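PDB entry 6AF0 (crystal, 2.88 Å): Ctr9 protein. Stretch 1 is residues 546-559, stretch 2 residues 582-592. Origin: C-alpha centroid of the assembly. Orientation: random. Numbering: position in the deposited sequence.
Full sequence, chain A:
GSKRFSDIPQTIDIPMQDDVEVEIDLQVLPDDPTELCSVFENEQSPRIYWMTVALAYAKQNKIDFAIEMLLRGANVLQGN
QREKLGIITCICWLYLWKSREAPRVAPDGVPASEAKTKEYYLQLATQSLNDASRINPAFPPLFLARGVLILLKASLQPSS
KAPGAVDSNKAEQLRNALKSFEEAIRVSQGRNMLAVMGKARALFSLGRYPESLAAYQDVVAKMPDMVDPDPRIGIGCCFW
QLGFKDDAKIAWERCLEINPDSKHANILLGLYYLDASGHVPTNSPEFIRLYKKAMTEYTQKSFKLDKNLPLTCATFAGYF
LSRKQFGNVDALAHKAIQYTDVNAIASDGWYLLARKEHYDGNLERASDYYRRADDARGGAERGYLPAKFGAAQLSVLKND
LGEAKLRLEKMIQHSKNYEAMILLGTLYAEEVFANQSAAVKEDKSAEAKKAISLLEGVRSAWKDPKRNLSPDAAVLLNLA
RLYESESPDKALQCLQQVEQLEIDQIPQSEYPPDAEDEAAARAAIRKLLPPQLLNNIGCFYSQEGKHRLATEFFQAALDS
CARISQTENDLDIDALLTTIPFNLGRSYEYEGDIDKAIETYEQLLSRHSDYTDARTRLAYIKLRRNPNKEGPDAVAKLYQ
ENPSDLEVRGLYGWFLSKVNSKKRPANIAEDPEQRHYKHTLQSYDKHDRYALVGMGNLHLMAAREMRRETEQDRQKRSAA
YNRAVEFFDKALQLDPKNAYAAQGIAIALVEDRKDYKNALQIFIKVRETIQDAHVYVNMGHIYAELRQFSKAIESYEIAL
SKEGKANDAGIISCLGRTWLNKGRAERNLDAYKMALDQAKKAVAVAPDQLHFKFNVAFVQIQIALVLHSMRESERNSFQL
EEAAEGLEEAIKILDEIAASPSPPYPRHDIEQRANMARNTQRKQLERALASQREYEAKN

Stretch 1, residues 546-559: KHRLATEFFQAALD
Stretch 2 (582-592) FNLGRSYEYEG

Two antiparallel helices of Ctr9, 547-559 and 582-591, pack with their axes 8.8 Å apart at closest approach and their N-to-C directions 158° apart (signed crossing angle -158°), burying 594 Å² in total. Lys-546 occupies the N-cap position of the first helix; Gly-592 ends the second with positive phi (133/-39), where a CB would jam against the preceding carbonyl O. Both helices keep regular i to i+4 backbone hydrogen bonds, with phi/psi near -60/-45, except for the opening His-547 (-77/-25) and Arg-548 (-83/-40). The register is set by CA-CA pairs His-547/Glu-591 (5.5 Å), Thr-551/Ser-587 (5.6 Å) and Phe-554/Leu-584 (5.7 Å).

Three side chains interlock as knobs in holes. Thr-551 (chi1 m) enters a hole formed by Leu-584, Ser-587, Tyr-588 and Glu-591; Ser-587 (t) sits among His-547, Ala-550, Thr-551 and Phe-554. Both are small, which suits backbones this close. Leu-584 (t, p) leaves its helix sideways, yet its end reaches among Thr-551, Phe-554, Gln-555 and Leu-558.

The buried hydroxyls of Thr-551 and Ser-587 meet in a very short hydrogen bond, Ser-587 OG to Thr-551 OG1, 2.5 Å. Thr-551 OG1 also lies 2.6 Å from Glu-591 OE2. Ser-587 OG is 2.9 Å from His-547 O. Glu-591 (chi1 -149°, chi2 t) has a sideways CA-to-CB bond, and its end comes nearer to the first helix. Glu-591 OE1 lies 3.5 Å from Arg-548 NE in a salt bridge of charges alone, because the oxygen stands well out of the guanidinium plane.

His-547 (m, chi2 -52°) and Tyr-590 (m, chi2 -46°) set their rings nearly parallel, planes at 12° and centroids 4.7 Å apart, but slid so that they barely overlap. The slide leaves Tyr-590 CB over the imidazole face, 3.5 Å from the centroid of the His-547 ring, while the far end of the tyrosine leads away. Phe-554 (m, chi2 -53°) offers a ring face to Asn-583 (m), whose CB is 3.7 Å from the Phe-554 ring centroid; at the ring edge, Phe-554 CE2 is 3.7 Å from Ser-587 CB. The amide of Asn-583 is hydrogen-bonded elsewhere in the structure, so its burial leaves neither amide atom unsatisfied.

Among apolar groups, Leu-584 CD1 lies 4.0 Å from Phe-554 CB and 3.8 Å from Thr-551 CG2, and Leu-584 CD2 reaches Leu-558 CD1 (m, t) at 3.8 Å. Tyr-588 (m) points away at CB, but its ring returns to bring Tyr-588 CE1 within 3.7 Å of Thr-551 CG2.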

# COMPACT_ATOMS: atom_id res chain seq x y z
N LYS A 546 19.30 20.84 -8.85
CA LYS A 546 18.48 21.95 -9.33
C LYS A 546 18.33 22.99 -8.22
O LYS A 546 17.28 23.13 -7.59
CB LYS A 546 17.11 21.46 -9.87
CG LYS A 546 17.16 20.58 -11.12
CD LYS A 546 17.57 19.16 -10.77
CE LYS A 546 17.33 18.14 -11.87
NZ LYS A 546 18.33 17.02 -11.74
N HIS A 547 19.41 23.74 -7.98
CA HIS A 547 19.46 24.67 -6.86
C HIS A 547 18.68 25.95 -7.08
O HIS A 547 18.25 26.59 -6.12
CB HIS A 547 20.90 24.99 -6.48
CG HIS A 547 21.67 23.78 -6.05
ND1 HIS A 547 21.25 22.90 -5.07
CD2 HIS A 547 22.88 23.32 -6.47
CE1 HIS A 547 22.15 21.94 -4.93
NE2 HIS A 547 23.14 22.17 -5.77
N ARG A 548 18.49 26.35 -8.33
CA ARG A 548 17.67 27.53 -8.59
C ARG A 548 16.20 27.12 -8.59
O ARG A 548 15.33 27.81 -8.04
CB ARG A 548 18.08 28.24 -9.89
CG ARG A 548 17.04 29.23 -10.40
CD ARG A 548 17.60 30.60 -10.74
NE ARG A 548 18.78 30.54 -11.60
CZ ARG A 548 19.22 31.55 -12.36
NH1 ARG A 548 18.58 32.71 -12.38
NH2 ARG A 548 20.31 31.39 -13.11
N LEU A 549 15.92 25.97 -9.16
CA LEU A 549 14.55 25.50 -9.11
C LEU A 549 14.07 25.41 -7.67
O LEU A 549 12.97 25.86 -7.32
CB LEU A 549 14.45 24.15 -9.77
CG LEU A 549 13.13 23.93 -10.54
CD1 LEU A 549 12.62 25.15 -11.30
CD2 LEU A 549 13.34 22.77 -11.50
N ALA A 550 14.95 24.86 -6.84
CA ALA A 550 14.77 24.84 -5.39
C ALA A 550 14.54 26.24 -4.81
O ALA A 550 13.56 26.48 -4.08
CB ALA A 550 15.97 24.19 -4.74
N THR A 551 15.44 27.16 -5.16
CA THR A 551 15.39 28.57 -4.71
C THR A 551 14.07 29.26 -5.07
O THR A 551 13.51 30.01 -4.26
CB THR A 551 16.57 29.38 -5.30
OG1 THR A 551 17.79 28.99 -4.65
CG2 THR A 551 16.40 30.85 -5.08
N GLU A 552 13.58 28.99 -6.27
CA GLU A 552 12.32 29.57 -6.73
C GLU A 552 11.17 29.00 -5.91
O GLU A 552 10.24 29.73 -5.53
CB GLU A 552 12.12 29.32 -8.22
CG GLU A 552 13.30 29.83 -9.04
CD GLU A 552 13.05 29.85 -10.53
OE1 GLU A 552 12.46 28.87 -11.06
OE2 GLU A 552 13.48 30.85 -11.16
N PHE A 553 11.27 27.70 -5.62
CA PHE A 553 10.27 27.02 -4.78
C PHE A 553 10.25 27.52 -3.34
O PHE A 553 9.19 27.73 -2.78
CB PHE A 553 10.45 25.51 -4.82
CG PHE A 553 9.56 24.84 -5.82
CD1 PHE A 553 10.03 24.54 -7.09
CD2 PHE A 553 8.23 24.55 -5.52
CE1 PHE A 553 9.20 23.94 -8.02
CE2 PHE A 553 7.40 23.94 -6.44
CZ PHE A 553 7.89 23.65 -7.69
N PHE A 554 11.42 27.73 -2.75
CA PHE A 554 11.48 28.35 -1.43
C PHE A 554 10.87 29.75 -1.41
O PHE A 554 10.14 30.09 -0.48
CB PHE A 554 12.91 28.43 -0.90
CG PHE A 554 13.53 27.10 -0.65
CD1 PHE A 554 12.88 26.17 0.14
CD2 PHE A 554 14.77 26.78 -1.21
CE1 PHE A 554 13.44 24.93 0.36
CE2 PHE A 554 15.33 25.54 -0.98
CZ PHE A 554 14.67 24.61 -0.19
N GLN A 555 11.20 30.55 -2.43
CA GLN A 555 10.70 31.91 -2.50
C GLN A 555 9.20 31.85 -2.61
O GLN A 555 8.50 32.60 -1.94
CB GLN A 555 11.29 32.66 -3.69
CG GLN A 555 10.84 34.12 -3.77
CD GLN A 555 11.14 34.89 -2.50
OE1 GLN A 555 10.22 35.38 -1.81
NE2 GLN A 555 12.43 35.00 -2.16
N ALA A 556 8.73 30.94 -3.46
CA ALA A 556 7.30 30.74 -3.67
C ALA A 556 6.58 30.34 -2.38
O ALA A 556 5.45 30.75 -2.13
CB ALA A 556 7.07 29.69 -4.75
N ALA A 557 7.27 29.54 -1.57
CA ALA A 557 6.76 29.13 -0.26
C ALA A 557 6.61 30.31 0.70
O ALA A 557 5.60 30.42 1.41
CB ALA A 557 7.70 28.12 0.36
N LEU A 558 7.63 31.16 0.73
CA LEU A 558 7.59 32.39 1.51
C LEU A 558 6.43 33.27 1.10
O LEU A 558 5.65 33.71 1.93
CB LEU A 558 8.91 33.15 1.37
CG LEU A 558 10.11 32.56 2.11
CD1 LEU A 558 11.38 33.33 1.79
CD2 LEU A 558 9.87 32.56 3.61
N ASP A 559 6.31 33.53 -0.20
CA ASP A 559 5.23 34.36 -0.68
C ASP A 559 3.92 33.77 -0.19
O ASP A 559 3.09 34.44 0.43
CB ASP A 559 5.26 34.44 -2.20
CG ASP A 559 6.48 35.17 -2.70
OD1 ASP A 559 7.00 36.04 -1.96
OD2 ASP A 559 6.92 34.85 -3.82
N PHE A 582 15.90 30.06 6.02
CA PHE A 582 17.16 29.38 6.16
C PHE A 582 17.36 28.53 4.94
O PHE A 582 18.42 28.57 4.32
CB PHE A 582 17.21 28.51 7.41
CG PHE A 582 18.39 27.59 7.43
CD1 PHE A 582 19.65 28.07 7.77
CD2 PHE A 582 18.25 26.25 7.07
CE1 PHE A 582 20.75 27.23 7.77
CE2 PHE A 582 19.34 25.40 7.08
CZ PHE A 582 20.60 25.89 7.43
N ASN A 583 16.33 27.78 4.59
CA ASN A 583 16.38 26.92 3.42
C ASN A 583 16.76 27.76 2.20
O ASN A 583 17.62 27.37 1.42
CB ASN A 583 15.06 26.18 3.18
CG ASN A 583 14.70 25.24 4.31
OD1 ASN A 583 14.77 24.04 4.16
ND2 ASN A 583 14.33 25.79 5.43
N LEU A 584 16.13 28.93 2.08
CA LEU A 584 16.39 29.83 0.97
C LEU A 584 17.84 30.32 0.94
O LEU A 584 18.46 30.41 -0.13
CB LEU A 584 15.45 31.03 1.03
CG LEU A 584 15.67 32.06 -0.08
CD1 LEU A 584 15.35 31.49 -1.46
CD2 LEU A 584 14.83 33.30 0.16
N GLY A 585 18.38 30.63 2.12
CA GLY A 585 19.79 31.03 2.26
C GLY A 585 20.73 29.92 1.88
O GLY A 585 21.73 30.12 1.17
N ARG A 586 20.38 28.72 2.35
CA ARG A 586 21.09 27.51 2.01
C ARG A 586 21.09 27.22 0.52
O ARG A 586 22.07 26.73 -0.01
CB ARG A 586 20.46 26.32 2.73
CG ARG A 586 21.34 25.08 2.75
CD ARG A 586 22.53 25.28 3.65
NE ARG A 586 23.52 24.25 3.47
CZ ARG A 586 24.49 24.28 2.58
NH1 ARG A 586 24.60 25.30 1.74
NH2 ARG A 586 25.36 23.29 2.53
N SER A 587 19.97 27.50 -0.13
CA SER A 587 19.81 27.28 -1.56
C SER A 587 20.65 28.26 -2.33
O SER A 587 21.36 27.88 -3.26
CB SER A 587 18.35 27.42 -1.97
OG SER A 587 18.17 26.94 -3.28
N TYR A 588 20.57 29.53 -1.94
CA TYR A 588 21.45 30.59 -2.50
C TYR A 588 22.91 30.17 -2.39
O TYR A 588 23.67 30.20 -3.34
CB TYR A 588 21.28 31.91 -1.75
CG TYR A 588 20.06 32.74 -2.13
CD1 TYR A 588 19.64 32.84 -3.46
CD2 TYR A 588 19.34 33.45 -1.17
CE1 TYR A 588 18.53 33.59 -3.81
CE2 TYR A 588 18.23 34.21 -1.52
CZ TYR A 588 17.83 34.29 -2.85
OH TYR A 588 16.74 35.04 -3.21
N GLU A 589 23.28 29.79 -1.20
CA GLU A 589 24.60 29.26 -0.96
C GLU A 589 24.99 28.11 -1.91
O GLU A 589 26.11 28.08 -2.43
CB GLU A 589 24.63 28.72 0.44
CG GLU A 589 25.87 29.09 1.18
CD GLU A 589 25.84 28.53 2.56
OE1 GLU A 589 24.78 28.63 3.23
OE2 GLU A 589 26.88 27.99 2.96
N TYR A 590 24.07 27.15 -2.09
CA TYR A 590 24.29 26.02 -3.00
C TYR A 590 24.49 26.60 -4.37
O TYR A 590 25.40 26.23 -5.09
CB TYR A 590 23.09 25.04 -3.05
CG TYR A 590 23.14 23.92 -2.03
CD1 TYR A 590 24.30 23.20 -1.83
CD2 TYR A 590 22.03 23.60 -1.25
CE1 TYR A 590 24.37 22.20 -0.89
CE2 TYR A 590 22.09 22.58 -0.31
CZ TYR A 590 23.26 21.88 -0.13
OH TYR A 590 23.38 20.85 0.80
N GLU A 591 23.62 27.53 -4.69
CA GLU A 591 23.57 28.16 -5.99
C GLU A 591 24.81 28.96 -6.29
O GLU A 591 25.31 28.91 -7.40
CB GLU A 591 22.39 29.11 -6.04
CG GLU A 591 21.79 29.25 -7.41
CD GLU A 591 20.40 29.81 -7.35
OE1 GLU A 591 19.99 30.43 -8.34
OE2 GLU A 591 19.72 29.64 -6.32
N GLY A 592 25.29 29.73 -5.32
CA GLY A 592 26.49 30.51 -5.53
C GLY A 592 26.45 31.95 -5.11
O GLY A 592 27.46 32.44 -4.62